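Local coordinates for threonine--tRNA ligase catalytic subunit (Aeropyrum pernix, PDB 3A32), which probably catalyses the attachment of threonine to its cognate tRNA after activating it with ATP, and lacks the domain for editing mischarged seryl-tRNA, at residues 64-69 against 178-183; 173-178 against 236-241; 184-189 against 195-200; 191-196 against 322-327. All blocks are in the same frame, centred on the assembly; numbering follows the deposited sequence.

Interaction 1. Residues 64-69 against 178-183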
loop_
_atom_site.group_PDB
_atom_site.type_symbol
_atom_site.label_atom_id
_atom_site.label_comp_id
_atom_site.label_asym_id
_atom_site.label_seq_id
_atom_site.Cartn_x
_atom_site.Cartn_y
_atom_site.Cartn_z
ATOM N N ALA A 64 12.033 3.953 4.346
ATOM C CA ALA A 64 12.787 4.691 3.321
ATOM C C ALA A 64 13.674 5.854 3.909
ATOM O O ALA A 64 14.820 6.051 3.483
ATOM C CB ALA A 64 11.878 5.152 2.237
ATOM N N ARG A 65 13.179 6.560 4.924
ATOM C CA ARG A 65 13.913 7.632 5.593
ATOM C C ARG A 65 15.101 7.180 6.473
ATOM O O ARG A 65 16.012 7.965 6.746
ATOM C CB ARG A 65 12.918 8.411 6.462
ATOM C CG ARG A 65 12.041 9.287 5.592
ATOM C CD ARG A 65 10.726 9.642 6.194
ATOM N NE ARG A 65 10.831 10.389 7.451
ATOM C CZ ARG A 65 11.121 11.690 7.557
ATOM N NH1 ARG A 65 11.364 12.423 6.465
ATOM N NH2 ARG A 65 11.157 12.250 8.776
ATOM N N ARG A 66 15.039 5.935 6.938
ATOM C CA ARG A 66 16.053 5.262 7.692
ATOM C C ARG A 66 17.046 4.486 6.798
ATOM O O ARG A 66 17.908 3.817 7.315
ATOM C CB ARG A 66 15.374 4.261 8.675
ATOM C CG ARG A 66 14.388 4.880 9.723
ATOM C CD ARG A 66 15.064 5.755 10.787
ATOM N NE ARG A 66 16.065 4.944 11.466
ATOM C CZ ARG A 66 16.706 5.247 12.611
ATOM N NH1 ARG A 66 16.453 6.382 13.263
ATOM N NH2 ARG A 66 17.597 4.376 13.106
ATOM N N GLY A 67 16.908 4.555 5.481
ATOM C CA GLY A 67 17.897 3.990 4.586
ATOM C C GLY A 67 17.576 2.633 3.978
ATOM O O GLY A 67 18.481 1.987 3.401
ATOM N N TYR A 68 16.331 2.179 4.114
ATOM C CA TYR A 68 15.910 0.922 3.514
ATOM C C TYR A 68 15.344 1.229 2.168
ATOM O O TYR A 68 14.646 2.193 1.983
ATOM C CB TYR A 68 14.789 0.219 4.311
ATOM C CG TYR A 68 15.152 -0.288 5.698
ATOM C CD1 TYR A 68 15.328 -1.661 5.957
ATOM C CD2 TYR A 68 15.264 0.624 6.787
ATOM C CE1 TYR A 68 15.646 -2.102 7.232
ATOM C CE2 TYR A 68 15.587 0.193 8.072
ATOM C CZ TYR A 68 15.773 -1.157 8.292
ATOM O OH TYR A 68 16.060 -1.544 9.581
ATOM N N TYR A 69 15.615 0.360 1.224
ATOM C CA TYR A 69 14.912 0.392 -0.023
ATOM C C TYR A 69 13.575 -0.280 0.188
ATOM O O TYR A 69 13.524 -1.383 0.715
ATOM C CB TYR A 69 15.682 -0.402 -1.008
ATOM C CG TYR A 69 17.080 0.060 -1.228
ATOM C CD1 TYR A 69 17.348 1.332 -1.749
ATOM C CD2 TYR A 69 18.168 -0.819 -1.004
ATOM C CE1 TYR A 69 18.663 1.742 -1.977
ATOM C CE2 TYR A 69 19.466 -0.418 -1.243
ATOM C CZ TYR A 69 19.703 0.849 -1.732
ATOM O OH TYR A 69 20.979 1.232 -1.980
ATOM N N VAL A 178 22.347 -3.637 14.285
ATOM C CA VAL A 178 21.535 -4.271 15.326
ATOM C C VAL A 178 20.928 -3.244 16.266
ATOM O O VAL A 178 19.717 -3.301 16.597
ATOM C CB VAL A 178 22.314 -5.418 16.119
ATOM C CG1 VAL A 178 21.415 -6.039 17.232
ATOM C CG2 VAL A 178 22.723 -6.505 15.184
ATOM N N TYR A 179 21.777 -2.312 16.711
ATOM C CA TYR A 179 21.368 -1.263 17.603
ATOM C C TYR A 179 20.305 -0.373 16.939
ATOM O O TYR A 179 19.287 -0.071 17.549
ATOM C CB TYR A 179 22.588 -0.447 18.056
ATOM C CG TYR A 179 22.219 0.639 19.031
ATOM C CD1 TYR A 179 21.992 0.348 20.396
ATOM C CD2 TYR A 179 22.061 1.954 18.591
ATOM C CE1 TYR A 179 21.609 1.360 21.274
ATOM C CE2 TYR A 179 21.709 2.961 19.459
ATOM C CZ TYR A 179 21.493 2.663 20.775
ATOM O OH TYR A 179 21.120 3.702 21.582
ATOM N N ASP A 180 20.549 0.036 15.694
ATOM C CA ASP A 180 19.649 0.880 14.949
ATOM C C ASP A 180 18.263 0.279 14.778
ATOM O O ASP A 180 17.265 1.027 14.802
ATOM C CB ASP A 180 20.224 1.193 13.566
ATOM C CG ASP A 180 21.425 2.212 13.626
ATOM O OD1 ASP A 180 21.709 2.789 14.690
ATOM O OD2 ASP A 180 22.070 2.432 12.580
ATOM N N VAL A 181 18.206 -1.054 14.616
ATOM C CA VAL A 181 16.911 -1.756 14.483
ATOM C C VAL A 181 16.173 -1.667 15.786
ATOM O O VAL A 181 14.976 -1.390 15.777
ATOM C CB VAL A 181 17.036 -3.216 13.978
ATOM C CG1 VAL A 181 15.661 -3.952 14.034
ATOM C CG2 VAL A 181 17.567 -3.214 12.528
ATOM N N PHE A 182 16.893 -1.810 16.910
ATOM C CA PHE A 182 16.252 -1.536 18.175
ATOM C C PHE A 182 15.696 -0.112 18.195
ATOM O O PHE A 182 14.569 0.100 18.649
ATOM C CB PHE A 182 17.172 -1.738 19.406
ATOM C CG PHE A 182 16.561 -1.198 20.681
ATOM C CD1 PHE A 182 15.670 -1.964 21.424
ATOM C CD2 PHE A 182 16.839 0.081 21.111
ATOM C CE1 PHE A 182 15.075 -1.456 22.603
ATOM C CE2 PHE A 182 16.239 0.597 22.280
ATOM C CZ PHE A 182 15.358 -0.188 23.013
ATOM N N GLU A 183 16.484 0.864 17.723
ATOM C CA GLU A 183 16.059 2.280 17.778
ATOM C C GLU A 183 14.840 2.512 16.861
ATOM O O GLU A 183 13.960 3.276 17.185
ATOM C CB GLU A 183 17.204 3.243 17.418
ATOM C CG GLU A 183 18.315 3.340 18.455
ATOM C CD GLU A 183 17.965 4.176 19.718
ATOM O OE1 GLU A 183 16.932 3.941 20.358
ATOM O OE2 GLU A 183 18.743 5.088 20.076
HETATM O O HOH W 1 19.687 5.008 15.264
#
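Arg66 reaches Asp180 through a chain whose CG sits beside the backbone N (chi1 -60°) and which bends again at chi2 and chi3, so that the guanidinium is carried out of the turn after helix 48-65 to the flank of helix 174-191. Its NH2 ends 3.8 Å from Asp180 O and 4.2 Å from Asp180 CB, approaching obliquely, with CB of Glu183 one helical turn further on. The guanidinium and the Asp180 carboxylate stand at 90° to each other, and Arg66 NH2 remains 4.7 Å from Asp180 OD1. A water fills this gap: lying in the guanidinium plane at its edge, it accepts from Arg66 NH2 at 3.1 Å and donates to Asp180 OD1 at 3.1 Å.

Tyr68 follows Gly67, whose positive phi ends helix 48-65 in a Schellman motif. Tyr68 comes at Val181 roughly at a right angle, and its OH lies 3.7 Å from Val181 CG2. The same hydroxyl is hydrogen-bonded to Arg311 and probably to Glu184, where the spacing is suspiciously short, while Lys135 makes a cation-pi contact with the ring. Tyr68 and Val181 both pack on Ile167 of strand 159-170, in the mostly antiparallel sheet characteristic of the class II synthetase core. The side chain of Tyr68 lies about 8 Å from that of the zinc ligand His166.

The polar link between Arg66 and Asp180 is thus indirect: their opposite charges probably attract one another through the water, whereas the buried hydroxyl of Tyr68 has its probable partner Glu184 to the side of Val181 and offers that valine only van der Waals contact.

Interaction 2. Residues 173-178 against 236-241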
loop_
_atom_site.group_PDB
_atom_site.type_symbol
_atom_site.label_atom_id
_atom_site.label_comp_id
_atom_site.label_asym_id
_atom_site.label_seq_id
_atom_site.Cartn_x
_atom_site.Cartn_y
_atom_site.Cartn_z
ATOM N N ARG A 173 30.118 -2.927 10.597
ATOM C CA ARG A 173 28.938 -2.104 10.801
ATOM C C ARG A 173 27.807 -2.892 11.535
ATOM O O ARG A 173 26.759 -2.344 11.836
ATOM C CB ARG A 173 28.484 -1.584 9.418
ATOM C CG ARG A 173 29.363 -0.408 8.781
ATOM C CD ARG A 173 29.108 1.001 9.452
ATOM N NE ARG A 173 27.765 1.114 10.073
ATOM C CZ ARG A 173 26.672 1.674 9.515
ATOM N NH1 ARG A 173 26.738 2.235 8.299
ATOM N NH2 ARG A 173 25.495 1.688 10.179
ATOM N N VAL A 174 28.038 -4.174 11.841
ATOM C CA VAL A 174 26.941 -5.065 12.239
ATOM C C VAL A 174 26.343 -4.669 13.603
ATOM O O VAL A 174 25.100 -4.661 13.763
ATOM C CB VAL A 174 27.289 -6.609 12.127
ATOM C CG1 VAL A 174 28.434 -7.021 13.087
ATOM C CG2 VAL A 174 26.031 -7.496 12.373
ATOM N N ILE A 175 27.199 -4.305 14.558
ATOM C CA ILE A 175 26.727 -3.873 15.881
ATOM C C ILE A 175 25.792 -2.642 15.762
ATOM O O ILE A 175 24.702 -2.590 16.386
ATOM C CB ILE A 175 27.921 -3.619 16.882
ATOM C CG1 ILE A 175 28.673 -4.932 17.214
ATOM C CG2 ILE A 175 27.445 -2.873 18.135
ATOM C CD1 ILE A 175 30.057 -4.748 17.931
ATOM N N ASP A 176 26.194 -1.678 14.939
ATOM C CA ASP A 176 25.405 -0.463 14.716
ATOM C C ASP A 176 24.037 -0.769 14.067
ATOM O O ASP A 176 23.028 -0.126 14.388
ATOM C CB ASP A 176 26.165 0.484 13.778
ATOM C CG ASP A 176 27.313 1.302 14.480
ATOM O OD1 ASP A 176 27.458 1.334 15.707
ATOM O OD2 ASP A 176 28.106 1.917 13.752
ATOM N N VAL A 177 24.027 -1.699 13.112
ATOM C CA VAL A 177 22.825 -2.107 12.446
ATOM C C VAL A 177 21.841 -2.735 13.431
ATOM O O VAL A 177 20.652 -2.372 13.452
ATOM C CB VAL A 177 23.160 -3.073 11.274
ATOM C CG1 VAL A 177 21.984 -3.971 10.958
ATOM C CG2 VAL A 177 23.630 -2.265 10.007
ATOM N N VAL A 178 22.347 -3.637 14.285
ATOM C CA VAL A 178 21.535 -4.271 15.326
ATOM C C VAL A 178 20.928 -3.244 16.266
ATOM O O VAL A 178 19.717 -3.301 16.597
ATOM C CB VAL A 178 22.314 -5.418 16.119
ATOM C CG1 VAL A 178 21.415 -6.039 17.232
ATOM C CG2 VAL A 178 22.723 -6.505 15.184
ATOM N N ALA A 236 23.019 -5.005 22.600
ATOM C CA ALA A 236 22.196 -5.122 23.800
ATOM C C ALA A 236 22.835 -4.395 24.976
ATOM O O ALA A 236 22.139 -3.854 25.839
ATOM C CB ALA A 236 21.993 -6.594 24.168
ATOM N N SER A 237 24.157 -4.388 25.017
ATOM C CA SER A 237 24.842 -3.681 26.094
ATOM C C SER A 237 24.688 -2.176 25.907
ATOM O O SER A 237 24.507 -1.449 26.883
ATOM C CB SER A 237 26.311 -4.128 26.201
ATOM O OG SER A 237 27.053 -3.224 26.995
ATOM N N ARG A 238 24.712 -1.704 24.662
ATOM C CA ARG A 238 24.372 -0.292 24.386
ATOM C C ARG A 238 22.927 0.056 24.691
ATOM O O ARG A 238 22.638 1.142 25.205
ATOM C CB ARG A 238 24.709 0.105 22.956
ATOM C CG ARG A 238 26.189 0.131 22.739
ATOM C CD ARG A 238 26.552 0.222 21.275
ATOM N NE ARG A 238 27.926 -0.254 21.125
ATOM C CZ ARG A 238 28.655 -0.118 20.017
ATOM N NH1 ARG A 238 28.125 0.459 18.915
ATOM N NH2 ARG A 238 29.906 -0.588 20.013
ATOM N N ILE A 239 22.016 -0.876 24.418
ATOM C CA ILE A 239 20.620 -0.641 24.718
ATOM C C ILE A 239 20.457 -0.499 26.235
ATOM O O ILE A 239 19.806 0.437 26.698
ATOM C CB ILE A 239 19.727 -1.794 24.180
ATOM C CG1 ILE A 239 19.733 -1.808 22.650
ATOM C CG2 ILE A 239 18.321 -1.689 24.765
ATOM C CD1 ILE A 239 19.194 -3.089 22.063
ATOM N N ASN A 240 21.058 -1.425 26.996
ATOM C CA ASN A 240 20.935 -1.401 28.450
ATOM C C ASN A 240 21.620 -0.161 29.042
ATOM O O ASN A 240 21.074 0.490 29.916
ATOM C CB ASN A 240 21.464 -2.686 29.083
ATOM C CG ASN A 240 21.654 -2.556 30.595
ATOM O OD1 ASN A 240 22.708 -2.107 31.068
ATOM N ND2 ASN A 240 20.648 -2.958 31.351
ATOM N N GLU A 241 22.789 0.193 28.511
ATOM C CA GLU A 241 23.477 1.369 28.984
ATOM C C GLU A 241 22.608 2.568 28.767
ATOM O O GLU A 241 22.523 3.390 29.648
ATOM C CB GLU A 241 24.857 1.571 28.332
ATOM C CG GLU A 241 25.740 2.543 29.173
ATOM C CD GLU A 241 26.862 3.197 28.372
ATOM O OE1 GLU A 241 27.660 2.454 27.723
ATOM O OE2 GLU A 241 26.949 4.461 28.402
#
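Arg238 bridges from helix 222-243 to Ile175 and Asp176 near the start of helix 174-191. Its CB points toward that helix and packs against Tyr179, a turn beyond Ile175. From CG the chain runs extended to NE (chi2 168°, chi3 -159°), which places the guanidinium beside the first turn of the neighbouring helix. NE is 4.0 Å from Ile175 CG2. At CZ the same methyl closes to 3.5 Å, standing 3.4 Å above the guanidinium plane and over its centre, so that it covers one face of the flat group. These two helices lie side by side against the large, mostly antiparallel sheet of the class II synthetase core, and the arginine spans the groove between them at the surface. Of the terminal nitrogens, NH2 is 3.8 Å from Ile175 CG2, while NH1 also finds a charge in Asp176, the middle member of a salt-bridge network with Arg173: Asp176 OD1 sits at the guanidinium edge, in its plane, 3.4 Å from Arg238 NH1 in a salt bridge. The carboxylate is turned 58° from the guanidinium. Its other oxygen, Asp176 OD2, makes a long salt bridge of 3.8 Å to NE of Arg173, the N-cap residue.

Interaction 3. Residues 184-189 against 195-200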
loop_
_atom_site.group_PDB
_atom_site.type_symbol
_atom_site.label_atom_id
_atom_site.label_comp_id
_atom_site.label_asym_id
_atom_site.label_seq_id
_atom_site.Cartn_x
_atom_site.Cartn_y
_atom_site.Cartn_z
ATOM N N GLU A 184 14.797 1.812 15.737
ATOM C CA GLU A 184 13.633 1.846 14.863
ATOM C C GLU A 184 12.365 1.314 15.544
ATOM O O GLU A 184 11.316 1.921 15.464
ATOM C CB GLU A 184 13.962 1.055 13.582
ATOM C CG GLU A 184 14.957 1.802 12.724
ATOM C CD GLU A 184 15.636 0.974 11.698
ATOM O OE1 GLU A 184 15.286 -0.202 11.468
ATOM O OE2 GLU A 184 16.546 1.536 11.079
ATOM N N MET A 185 12.486 0.180 16.232
ATOM C CA MET A 185 11.369 -0.444 16.936
ATOM C C MET A 185 10.779 0.517 17.979
ATOM O O MET A 185 9.551 0.695 18.061
ATOM C CB MET A 185 11.841 -1.775 17.566
ATOM C CG MET A 185 10.762 -2.520 18.402
ATOM S SD MET A 185 10.541 -1.757 20.036
ATOM C CE MET A 185 12.221 -1.615 20.701
ATOM N N LYS A 186 11.663 1.148 18.751
ATOM C CA LYS A 186 11.259 2.108 19.764
ATOM C C LYS A 186 10.505 3.344 19.206
ATOM O O LYS A 186 9.462 3.758 19.755
ATOM C CB LYS A 186 12.499 2.516 20.546
ATOM C CG LYS A 186 12.282 3.593 21.594
ATOM C CD LYS A 186 13.429 3.556 22.523
ATOM C CE LYS A 186 13.191 4.367 23.804
ATOM N NZ LYS A 186 12.843 5.820 23.549
ATOM N N LEU A 187 11.056 3.949 18.142
ATOM C CA LEU A 187 10.394 5.047 17.407
ATOM C C LEU A 187 8.973 4.690 16.901
ATOM O O LEU A 187 8.047 5.506 17.055
ATOM C CB LEU A 187 11.263 5.505 16.216
ATOM C CG LEU A 187 12.601 6.232 16.457
ATOM C CD1 LEU A 187 13.439 6.277 15.169
ATOM C CD2 LEU A 187 12.372 7.628 17.007
ATOM N N VAL A 188 8.816 3.529 16.249
ATOM C CA VAL A 188 7.508 3.033 15.853
ATOM C C VAL A 188 6.518 2.763 17.050
ATOM O O VAL A 188 5.377 3.277 17.060
ATOM C CB VAL A 188 7.634 1.808 14.935
ATOM C CG1 VAL A 188 6.318 1.136 14.743
ATOM C CG2 VAL A 188 8.167 2.219 13.564
ATOM N N LEU A 189 6.953 2.020 18.073
ATOM C CA LEU A 189 6.115 1.871 19.257
ATOM C C LEU A 189 5.649 3.180 19.867
ATOM O O LEU A 189 4.458 3.345 20.144
ATOM C CB LEU A 189 6.799 1.070 20.346
ATOM C CG LEU A 189 7.021 -0.415 20.080
ATOM C CD1 LEU A 189 7.211 -0.967 21.431
ATOM C CD2 LEU A 189 5.868 -1.085 19.400
ATOM N N LEU A 195 3.148 3.801 22.731
ATOM C CA LEU A 195 3.488 2.832 23.762
ATOM C C LEU A 195 4.873 3.167 24.289
ATOM O O LEU A 195 5.844 3.092 23.556
ATOM C CB LEU A 195 3.500 1.418 23.188
ATOM C CG LEU A 195 2.176 0.784 22.715
ATOM C CD1 LEU A 195 2.439 -0.494 21.949
ATOM C CD2 LEU A 195 1.230 0.541 23.857
ATOM N N GLY A 196 4.982 3.529 25.544
ATOM C CA GLY A 196 6.271 3.813 26.161
ATOM C C GLY A 196 7.251 2.652 26.202
ATOM O O GLY A 196 6.918 1.509 26.604
ATOM N N VAL A 197 8.476 2.943 25.780
ATOM C CA VAL A 197 9.508 1.923 25.780
ATOM C C VAL A 197 10.552 2.396 26.782
ATOM O O VAL A 197 11.268 3.350 26.512
ATOM C CB VAL A 197 10.140 1.741 24.382
ATOM C CG1 VAL A 197 11.305 0.775 24.452
ATOM C CG2 VAL A 197 9.083 1.239 23.383
ATOM N N SER A 198 10.606 1.753 27.948
ATOM C CA SER A 198 11.578 2.171 28.992
ATOM C C SER A 198 12.002 0.969 29.800
ATOM O O SER A 198 11.499 -0.141 29.572
ATOM C CB SER A 198 10.888 3.108 29.962
ATOM O OG SER A 198 9.949 2.341 30.698
ATOM N N SER A 199 12.882 1.215 30.778
ATOM C CA SER A 199 13.336 0.190 31.740
ATOM C C SER A 199 12.209 -0.565 32.447
ATOM O O SER A 199 12.392 -1.732 32.837
ATOM C CB SER A 199 14.328 0.786 32.775
ATOM O OG SER A 199 13.715 1.764 33.618
ATOM N N GLU A 200 11.040 0.067 32.571
ATOM C CA GLU A 200 9.906 -0.536 33.271
ATOM C C GLU A 200 8.915 -1.289 32.390
ATOM O O GLU A 200 8.043 -2.028 32.903
ATOM C CB GLU A 200 9.176 0.505 34.139
ATOM C CG GLU A 200 9.544 0.484 35.664
ATOM C CD GLU A 200 8.779 -0.611 36.489
ATOM O OE1 GLU A 200 7.521 -0.472 36.694
ATOM O OE2 GLU A 200 9.448 -1.594 36.961
#
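Residues 195-197 lie on the return limb of a beta-alpha-beta crossover, where the chain reverses after helix 174-191 and runs back along its last turns toward strand 202-207. The backbone tie joins Leu195 N to Leu189 O at 2.9 Å; the bond is nearly straight at the hydrogen (171°), but the donor stands above the carbonyl plane, 43° out of it. Leu195 CB rests 3.7 Å from the same Leu189 O.

Val197 faces the helix and divides its two methyls between two residues. CG1, anti to the valine's own backbone N, touches the Lys186 chain, 4.0 Å from Lys186 CD. CG2 meets Leu189 at about a right angle, and its approach to Leu189 CD1, 3.5 Å, is tighter than usual for two methyl carbons. Lys186 crosses the valine obliquely, with CE 3.5 Å from Val197 O, before a bend at chi4 (-57°) turns its amine to a salt bridge with Glu190. Glu190 also accepts from Val197 N, so one carboxylate serves both the lysine and the returning chain. Were Lys186 replaced by an alanine, one flank of Val197 would probably be uncovered and Glu190 would be likely to lose its positive mate. Beneath, Leu189, Leu195 and Val197 all pack on Met265 of strand 260-268.

Farther along, Ser198 OG accepts from Glu200 N at 3.1 Å, closing an ST turn just before strand 202-207. That strand runs parallel to strand 159-170 with three others between them in the sheet, and helix 174-191 with this reversal makes the connection of the beta-alpha-beta crossover.

Interaction 4. Residues 191-196 against 322-327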
loop_
_atom_site.group_PDB
_atom_site.type_symbol
_atom_site.label_atom_id
_atom_site.label_comp_id
_atom_site.label_asym_id
_atom_site.label_seq_id
_atom_site.Cartn_x
_atom_site.Cartn_y
_atom_site.Cartn_z
ATOM N N ARG A 191 5.857 6.439 18.715
ATOM C CA ARG A 191 5.321 7.526 17.898
ATOM C C ARG A 191 4.101 7.175 17.117
ATOM O O ARG A 191 3.227 8.051 16.930
ATOM C CB ARG A 191 6.409 8.127 17.004
ATOM C CG ARG A 191 7.439 8.805 17.911
ATOM C CD ARG A 191 8.512 9.513 17.205
ATOM N NE ARG A 191 9.476 9.939 18.218
ATOM C CZ ARG A 191 10.542 10.704 17.960
ATOM N NH1 ARG A 191 10.789 11.120 16.708
ATOM N NH2 ARG A 191 11.355 11.036 18.959
ATOM N N LEU A 192 4.022 5.917 16.671
ATOM C CA LEU A 192 2.861 5.456 15.915
ATOM C C LEU A 192 1.833 4.911 16.865
ATOM O O LEU A 192 0.629 5.219 16.756
ATOM C CB LEU A 192 3.234 4.420 14.844
ATOM C CG LEU A 192 2.101 3.866 13.994
ATOM C CD1 LEU A 192 1.375 4.974 13.215
ATOM C CD2 LEU A 192 2.652 2.818 13.048
ATOM N N PHE A 193 2.299 4.126 17.824
ATOM C CA PHE A 193 1.378 3.460 18.735
ATOM C C PHE A 193 1.229 4.128 20.111
ATOM O O PHE A 193 0.348 3.744 20.885
ATOM C CB PHE A 193 1.668 1.945 18.795
ATOM C CG PHE A 193 1.358 1.228 17.479
ATOM C CD1 PHE A 193 0.032 1.051 17.060
ATOM C CD2 PHE A 193 2.371 0.800 16.636
ATOM C CE1 PHE A 193 -0.311 0.399 15.823
ATOM C CE2 PHE A 193 2.045 0.164 15.414
ATOM C CZ PHE A 193 0.678 -0.042 15.012
ATOM N N LYS A 194 2.055 5.127 20.425
ATOM C CA LYS A 194 2.026 5.742 21.783
ATOM C C LYS A 194 2.245 4.763 22.932
ATOM O O LYS A 194 1.592 4.865 23.995
ATOM C CB LYS A 194 0.695 6.474 21.994
ATOM C CG LYS A 194 0.369 7.459 20.867
ATOM C CD LYS A 194 1.451 8.573 20.821
ATOM C CE LYS A 194 1.427 9.363 22.147
ATOM N NZ LYS A 194 2.249 10.592 22.043
ATOM N N LEU A 195 3.148 3.801 22.731
ATOM C CA LEU A 195 3.488 2.832 23.762
ATOM C C LEU A 195 4.873 3.167 24.289
ATOM O O LEU A 195 5.844 3.092 23.556
ATOM C CB LEU A 195 3.500 1.418 23.188
ATOM C CG LEU A 195 2.176 0.784 22.715
ATOM C CD1 LEU A 195 2.439 -0.494 21.949
ATOM C CD2 LEU A 195 1.230 0.541 23.857
ATOM N N GLY A 196 4.982 3.529 25.544
ATOM C CA GLY A 196 6.271 3.813 26.161
ATOM C C GLY A 196 7.251 2.652 26.202
ATOM O O GLY A 196 6.918 1.509 26.604
ATOM N N GLY A 322 -4.003 -7.177 16.977
ATOM C CA GLY A 322 -4.848 -7.926 17.898
ATOM C C GLY A 322 -4.521 -7.636 19.357
ATOM O O GLY A 322 -5.403 -7.330 20.169
ATOM N N VAL A 323 -3.242 -7.752 19.685
ATOM C CA VAL A 323 -2.792 -7.587 21.050
ATOM C C VAL A 323 -2.917 -6.136 21.438
ATOM O O VAL A 323 -3.349 -5.871 22.573
ATOM C CB VAL A 323 -1.360 -8.033 21.246
ATOM C CG1 VAL A 323 -0.949 -7.839 22.774
ATOM C CG2 VAL A 323 -1.205 -9.507 20.832
ATOM N N TYR A 324 -2.577 -5.207 20.507
ATOM C CA TYR A 324 -2.819 -3.780 20.728
ATOM C C TYR A 324 -4.294 -3.493 21.107
ATOM O O TYR A 324 -4.579 -2.778 22.045
ATOM C CB TYR A 324 -2.396 -2.904 19.508
ATOM C CG TYR A 324 -2.622 -1.452 19.813
ATOM C CD1 TYR A 324 -1.581 -0.631 20.343
ATOM C CD2 TYR A 324 -3.887 -0.889 19.637
ATOM C CE1 TYR A 324 -1.819 0.703 20.668
ATOM C CE2 TYR A 324 -4.135 0.440 19.951
ATOM C CZ TYR A 324 -3.102 1.235 20.472
ATOM O OH TYR A 324 -3.405 2.535 20.812
ATOM N N LEU A 325 -5.234 -4.037 20.355
ATOM C CA LEU A 325 -6.648 -3.754 20.627
ATOM C C LEU A 325 -7.030 -4.205 22.052
ATOM O O LEU A 325 -7.826 -3.549 22.687
ATOM C CB LEU A 325 -7.580 -4.388 19.565
ATOM C CG LEU A 325 -7.516 -3.762 18.170
ATOM C CD1 LEU A 325 -8.185 -4.714 17.126
ATOM C CD2 LEU A 325 -8.170 -2.345 18.184
ATOM N N GLU A 326 -6.461 -5.304 22.529
ATOM C CA GLU A 326 -6.681 -5.733 23.898
ATOM C C GLU A 326 -6.005 -4.859 24.938
ATOM O O GLU A 326 -6.687 -4.344 25.822
ATOM C CB GLU A 326 -6.402 -7.232 24.067
ATOM C CG GLU A 326 -7.497 -8.097 23.331
ATOM C CD GLU A 326 -7.118 -9.595 23.257
ATOM O OE1 GLU A 326 -6.153 -9.936 23.948
ATOM O OE2 GLU A 326 -7.750 -10.410 22.506
ATOM N N HIS A 327 -4.698 -4.608 24.795
ATOM C CA HIS A 327 -3.975 -3.754 25.730
ATOM C C HIS A 327 -4.616 -2.355 25.850
ATOM O O HIS A 327 -4.642 -1.786 26.941
ATOM C CB HIS A 327 -2.496 -3.662 25.324
ATOM C CG HIS A 327 -1.654 -2.808 26.226
ATOM N ND1 HIS A 327 -1.365 -3.156 27.529
ATOM C CD2 HIS A 327 -1.019 -1.635 26.001
ATOM C CE1 HIS A 327 -0.614 -2.220 28.072
ATOM N NE2 HIS A 327 -0.398 -1.282 27.168
#
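Phe193 and Tyr324 form the close-packed part of this contact. CD1 of Phe193 lies over one face of the tyrosine ring, 4.0 Å from Tyr324 CD1. The rings meet obliquely, their centroids 5.6 Å apart and their planes at 48°. Tyr324 CG is anti to the backbone N (chi1 -178°), and this sends the ring away from helix 317-327 to the turn after helix 174-191, where Tyr324 CE1 comes within 3.7 Å of Phe193 O. At the edge of the same ring, near its plane, Leu195 CD1 approaches Tyr324 CD1 to 4.3 Å. The buried hydroxyl is satisfied beyond the pair by hydrogen bonds with Arg331 O and Arg328 NH1, and that arginine nitrogen also binds Phe193 O. A leucine in place of Tyr324 would probably leave the Phe193 ring with a gap beside it and deprive Arg331 O of its hydroxyl partner.

The contact thins toward His327, which is partly exposed. Here the Leu195 and His327 side chains run antiparallel past one another, and a single methyl, Leu195 CD2, touches the imidazole obliquely at 3.8 Å from His327 CD2.

Around this patch, Leu192 and Phe320 flank Phe193, Trp276 of strand 273-284 packs on both Leu195 and Tyr324, and His327 leans on Val267 of strand 260-268. The turn and helix 317-327 thus lie side by side on the core sheet, while Leu192 reaches helix 435-457 on another flank.

Overall arrangement
Helix 174-191 runs through interactions 1, 2 and 3, and interaction 4 takes up the turn that follows it. Interaction 2, at its start, is a surface contact carried by charge; interactions 3 and 4, at its far end, are buried and mainly apolar. Interaction 1, partly buried, combines a water bridge with packing. Interactions 1 and 2 share Val178 and touch where Phe182 meets Ile239. Glu184, at the head of interaction 3, probably bonds to Tyr68 and, weakly, pairs with Arg66 from interaction 1. Leu195 belongs to both interactions 3 and 4, whose centres lie about 10 Å apart, and faces Leu189 in one and Tyr324 in the other.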